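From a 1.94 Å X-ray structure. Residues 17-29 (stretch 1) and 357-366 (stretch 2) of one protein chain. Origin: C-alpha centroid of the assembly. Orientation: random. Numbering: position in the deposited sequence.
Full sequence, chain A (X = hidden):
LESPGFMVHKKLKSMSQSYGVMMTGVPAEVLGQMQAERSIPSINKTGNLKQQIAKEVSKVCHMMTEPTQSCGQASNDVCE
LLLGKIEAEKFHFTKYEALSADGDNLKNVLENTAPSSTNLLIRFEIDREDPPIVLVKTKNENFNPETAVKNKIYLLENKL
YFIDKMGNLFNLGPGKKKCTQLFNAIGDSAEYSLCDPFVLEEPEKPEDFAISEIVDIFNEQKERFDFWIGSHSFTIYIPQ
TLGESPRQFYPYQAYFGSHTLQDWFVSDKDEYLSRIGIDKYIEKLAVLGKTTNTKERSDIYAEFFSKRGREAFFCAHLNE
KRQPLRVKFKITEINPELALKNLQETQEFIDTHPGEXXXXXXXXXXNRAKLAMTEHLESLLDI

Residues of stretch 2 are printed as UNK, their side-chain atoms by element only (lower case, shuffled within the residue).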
# COMPACT_ATOMS: atom_id res chain seq x y z
N GLN A 17 12.14 1.04 17.12
CA GLN A 17 11.44 0.79 18.38
C GLN A 17 11.41 2.04 19.26
O GLN A 17 10.39 2.33 19.90
CB GLN A 17 12.09 -0.35 19.17
CG GLN A 17 11.90 -1.74 18.63
CD GLN A 17 12.74 -2.76 19.38
OE1 GLN A 17 13.75 -2.41 19.99
NE2 GLN A 17 12.32 -4.01 19.34
N SER A 18 12.53 2.76 19.33
CA SER A 18 12.64 3.89 20.25
C SER A 18 12.04 5.17 19.68
O SER A 18 11.43 5.94 20.43
CB SER A 18 14.11 4.12 20.63
OG SER A 18 14.56 3.09 21.52
N TYR A 19 12.16 5.43 18.36
CA TYR A 19 11.98 6.78 17.85
C TYR A 19 10.84 6.97 16.87
O TYR A 19 10.57 8.12 16.49
CB TYR A 19 13.27 7.29 17.20
CG TYR A 19 14.45 7.29 18.15
CD1 TYR A 19 14.40 8.00 19.34
CD2 TYR A 19 15.61 6.59 17.84
CE1 TYR A 19 15.48 8.00 20.22
CE2 TYR A 19 16.69 6.58 18.71
CZ TYR A 19 16.63 7.30 19.88
OH TYR A 19 17.73 7.29 20.71
N GLY A 20 10.17 5.90 16.42
CA GLY A 20 9.00 5.99 15.56
C GLY A 20 9.08 6.95 14.38
O GLY A 20 9.91 6.78 13.47
N VAL A 21 8.22 7.97 14.40
CA VAL A 21 8.09 8.90 13.28
C VAL A 21 9.39 9.66 13.01
O VAL A 21 9.60 10.12 11.88
CB VAL A 21 6.91 9.87 13.54
CG1 VAL A 21 7.21 10.79 14.73
CG2 VAL A 21 6.58 10.68 12.29
N MET A 22 10.26 9.81 14.01
CA MET A 22 11.50 10.57 13.80
C MET A 22 12.41 9.90 12.78
O MET A 22 13.31 10.56 12.24
CB MET A 22 12.26 10.74 15.13
CG MET A 22 11.52 11.51 16.23
SD MET A 22 12.42 11.66 17.76
CE MET A 22 13.51 13.09 17.40
N MET A 23 12.21 8.60 12.49
CA MET A 23 13.11 7.88 11.60
C MET A 23 13.08 8.39 10.16
O MET A 23 14.01 8.08 9.41
CB MET A 23 12.79 6.38 11.64
CG MET A 23 13.00 5.78 13.03
SD MET A 23 14.77 5.77 13.43
CE MET A 23 15.26 4.63 12.12
N THR A 24 12.04 9.13 9.74
CA THR A 24 12.03 9.73 8.41
C THR A 24 13.14 10.76 8.21
O THR A 24 13.55 11.01 7.07
CB THR A 24 10.70 10.44 8.13
OG1 THR A 24 10.61 11.60 8.97
CG2 THR A 24 9.53 9.52 8.40
N GLY A 25 13.64 11.36 9.29
CA GLY A 25 14.64 12.41 9.21
C GLY A 25 14.12 13.77 8.79
O GLY A 25 14.93 14.69 8.62
N VAL A 26 12.82 13.95 8.65
CA VAL A 26 12.28 15.25 8.20
C VAL A 26 12.24 16.21 9.38
O VAL A 26 11.68 15.85 10.43
CB VAL A 26 10.90 15.07 7.58
CG1 VAL A 26 10.28 16.42 7.19
CG2 VAL A 26 10.97 14.16 6.38
N PRO A 27 12.80 17.42 9.27
CA PRO A 27 12.71 18.35 10.41
C PRO A 27 11.26 18.62 10.75
O PRO A 27 10.40 18.66 9.86
CB PRO A 27 13.45 19.60 9.90
CG PRO A 27 14.37 19.08 8.77
CD PRO A 27 13.53 17.99 8.13
N ALA A 28 10.98 18.76 12.05
CA ALA A 28 9.60 18.90 12.50
C ALA A 28 8.93 20.12 11.88
O ALA A 28 7.74 20.07 11.52
CB ALA A 28 9.55 18.99 14.02
N GLU A 29 9.67 21.23 11.76
CA GLU A 29 9.05 22.42 11.17
C GLU A 29 8.65 22.17 9.73
O GLU A 29 7.60 22.65 9.27
CB GLU A 29 9.97 23.63 11.28
CG GLU A 29 9.26 24.95 10.91
CD GLU A 29 10.16 26.19 11.04
OE1 GLU A 29 11.04 26.39 10.18
OE2 GLU A 29 10.00 26.97 12.00
N UNK A 357 14.61 10.83 27.58
CA UNK A 357 14.25 9.52 27.04
C UNK A 357 13.86 9.65 25.57
O UNK A 357 13.45 10.72 25.12
c UNK A 357 13.33 8.72 29.28
n UNK A 357 14.39 7.99 29.61
o UNK A 357 12.57 9.20 30.13
c UNK A 357 13.06 8.91 27.80
N UNK A 358 13.94 8.56 24.80
CA UNK A 358 13.39 8.60 23.43
C UNK A 358 11.94 9.08 23.37
O UNK A 358 11.58 9.84 22.46
c UNK A 358 13.53 7.15 22.97
c UNK A 358 14.71 6.63 23.75
c UNK A 358 14.60 7.28 25.10
N UNK A 359 11.10 8.65 24.32
CA UNK A 359 9.71 9.11 24.35
C UNK A 359 9.62 10.63 24.48
O UNK A 359 8.74 11.26 23.87
o UNK A 359 9.50 8.78 26.77
c UNK A 359 8.96 8.42 25.49
N UNK A 360 10.51 11.23 25.29
CA UNK A 360 10.58 12.69 25.42
C UNK A 360 10.93 13.36 24.09
O UNK A 360 10.40 14.42 23.77
o UNK A 360 10.11 12.62 28.27
c UNK A 360 11.31 12.59 27.87
c UNK A 360 11.63 13.09 26.47
o UNK A 360 12.27 12.17 28.57
N UNK A 361 11.87 12.78 23.34
CA UNK A 361 12.26 13.38 22.06
C UNK A 361 11.14 13.27 21.04
O UNK A 361 10.92 14.20 20.24
n UNK A 361 17.62 13.65 23.18
c UNK A 361 13.54 12.73 21.53
c UNK A 361 14.76 12.83 22.46
c UNK A 361 16.03 12.40 21.71
c UNK A 361 17.25 12.32 22.64
N UNK A 362 10.41 12.15 21.03
CA UNK A 362 9.28 12.02 20.11
C UNK A 362 8.22 13.08 20.41
O UNK A 362 7.68 13.71 19.49
c UNK A 362 9.72 9.58 19.59
c UNK A 362 8.70 10.59 20.15
c UNK A 362 7.39 10.50 19.36
N UNK A 363 7.95 13.33 21.70
CA UNK A 363 6.99 14.38 22.07
C UNK A 363 7.49 15.77 21.67
O UNK A 363 6.70 16.63 21.27
o UNK A 363 4.41 11.99 22.55
c UNK A 363 5.85 13.17 24.05
c UNK A 363 4.56 13.02 23.25
o UNK A 363 3.71 13.95 23.31
c UNK A 363 6.71 14.36 23.57
N UNK A 364 8.80 16.02 21.81
CA UNK A 364 9.35 17.29 21.34
C UNK A 364 9.11 17.46 19.84
O UNK A 364 8.71 18.54 19.38
c UNK A 364 11.53 18.59 21.04
c UNK A 364 10.84 17.36 21.66
n UNK A 364 11.36 19.75 21.68
o UNK A 364 12.22 18.49 20.01
N UNK A 365 9.35 16.39 19.07
CA UNK A 365 9.15 16.43 17.62
C UNK A 365 7.69 16.68 17.27
O UNK A 365 7.38 17.51 16.41
c UNK A 365 8.51 14.30 13.50
c UNK A 365 8.54 14.41 14.87
c UNK A 365 9.54 14.83 12.76
c UNK A 365 9.63 15.11 17.03
o UNK A 365 9.48 14.73 11.39
c UNK A 365 10.61 15.46 13.37
c UNK A 365 9.59 15.03 15.53
c UNK A 365 10.64 15.55 14.75
N UNK A 366 6.78 15.94 17.91
CA UNK A 366 5.35 16.14 17.68
C UNK A 366 4.92 17.56 18.03
O UNK A 366 4.13 18.17 17.30
c UNK A 366 4.52 13.73 18.04
n UNK A 366 2.93 9.37 18.86
c UNK A 366 3.24 10.52 19.44
n UNK A 366 3.16 10.65 20.77
c UNK A 366 4.53 15.16 18.52
c UNK A 366 4.01 12.85 19.18
n UNK A 366 3.64 11.53 18.68

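Position 357 carries four side-chain atoms: two carbons, the second bearing one oxygen and one nitrogen. That is an amide on a short stem, and the residue is N357. Its side chain comes no nearer to stretch 1 than 8.0 Å, from CB to Y19 CE1. It sits at the N-cap of the helix that follows, although its side chain makes no capping bond.

At 358, three carbons close a ring onto the backbone nitrogen, and CB lies 3.5 Å from S18 O and 3.5 Å from Y19 CE1. This is P358, so the first turn of the helix packs against the end of another.

Position 359 has one carbon and one oxygen, hence S359; its CA-to-CB bond points away. Position 360 has two carbons, the second carrying two oxygens: a short carboxylate, D360. Far from stretch 1, it serves its own helix, with OD2 accepting a hydrogen bond from N357 N at 2.9 Å.

At 361, four carbons run in a row ending in nitrogen. CA to CB points toward stretch 1, with CB 4.1 Å from M22 SD, but the chain then leads away. This is K361, its contact made near its base.

At 362 one carbon carries two more, and one of the two end carbons lies 3.5 Å from Y19 O and 3.9 Å from M22 SD. This is the branched V362, its CG2 methyl against both backbone and side chain.

Position 363 shows three carbons, the third bearing two oxygens: E363, whose CA-to-CB bond points away from stretch 1. Position 364 repeats the two-carbon amide pattern of 357 and is N364; the closest approach of its side chain is 6.1 Å, from OD1 to M22 CE.

At 365 one carbon leads to a six-carbon ring bearing an oxygen, which lies 2.6 Å from V26 O, near the ring plane. This settles Y365, whose hydroxyl donates a hydrogen bond to that backbone carbonyl.

Position 366 has three carbons, a nitrogen, then a carbon with two more nitrogens: a guanidinium, R366. Its NH1 forms a salt bridge with E363 OE2 at 2.6 Å, within the helix.

The contact buries 603 Å² over both sides, and Y365 has the largest covered area, 147 Å². A28 CB lies over one face of its ring, 4.1 Å from the centroid and 28° off the normal, a CH-pi arrangement; M22 CG covers the opposite face, 4.1 Å from Y365 CG. The ring is thus sandwiched between aliphatic groups while its polar tip is satisfied by V26 O. P358 and V362 extend the packing to S18, Y19 and M22, giving a largely apolar contact pinned by a single cross-stretch hydrogen bond.

Stretch 2 (357-366) NPSDKVENYR
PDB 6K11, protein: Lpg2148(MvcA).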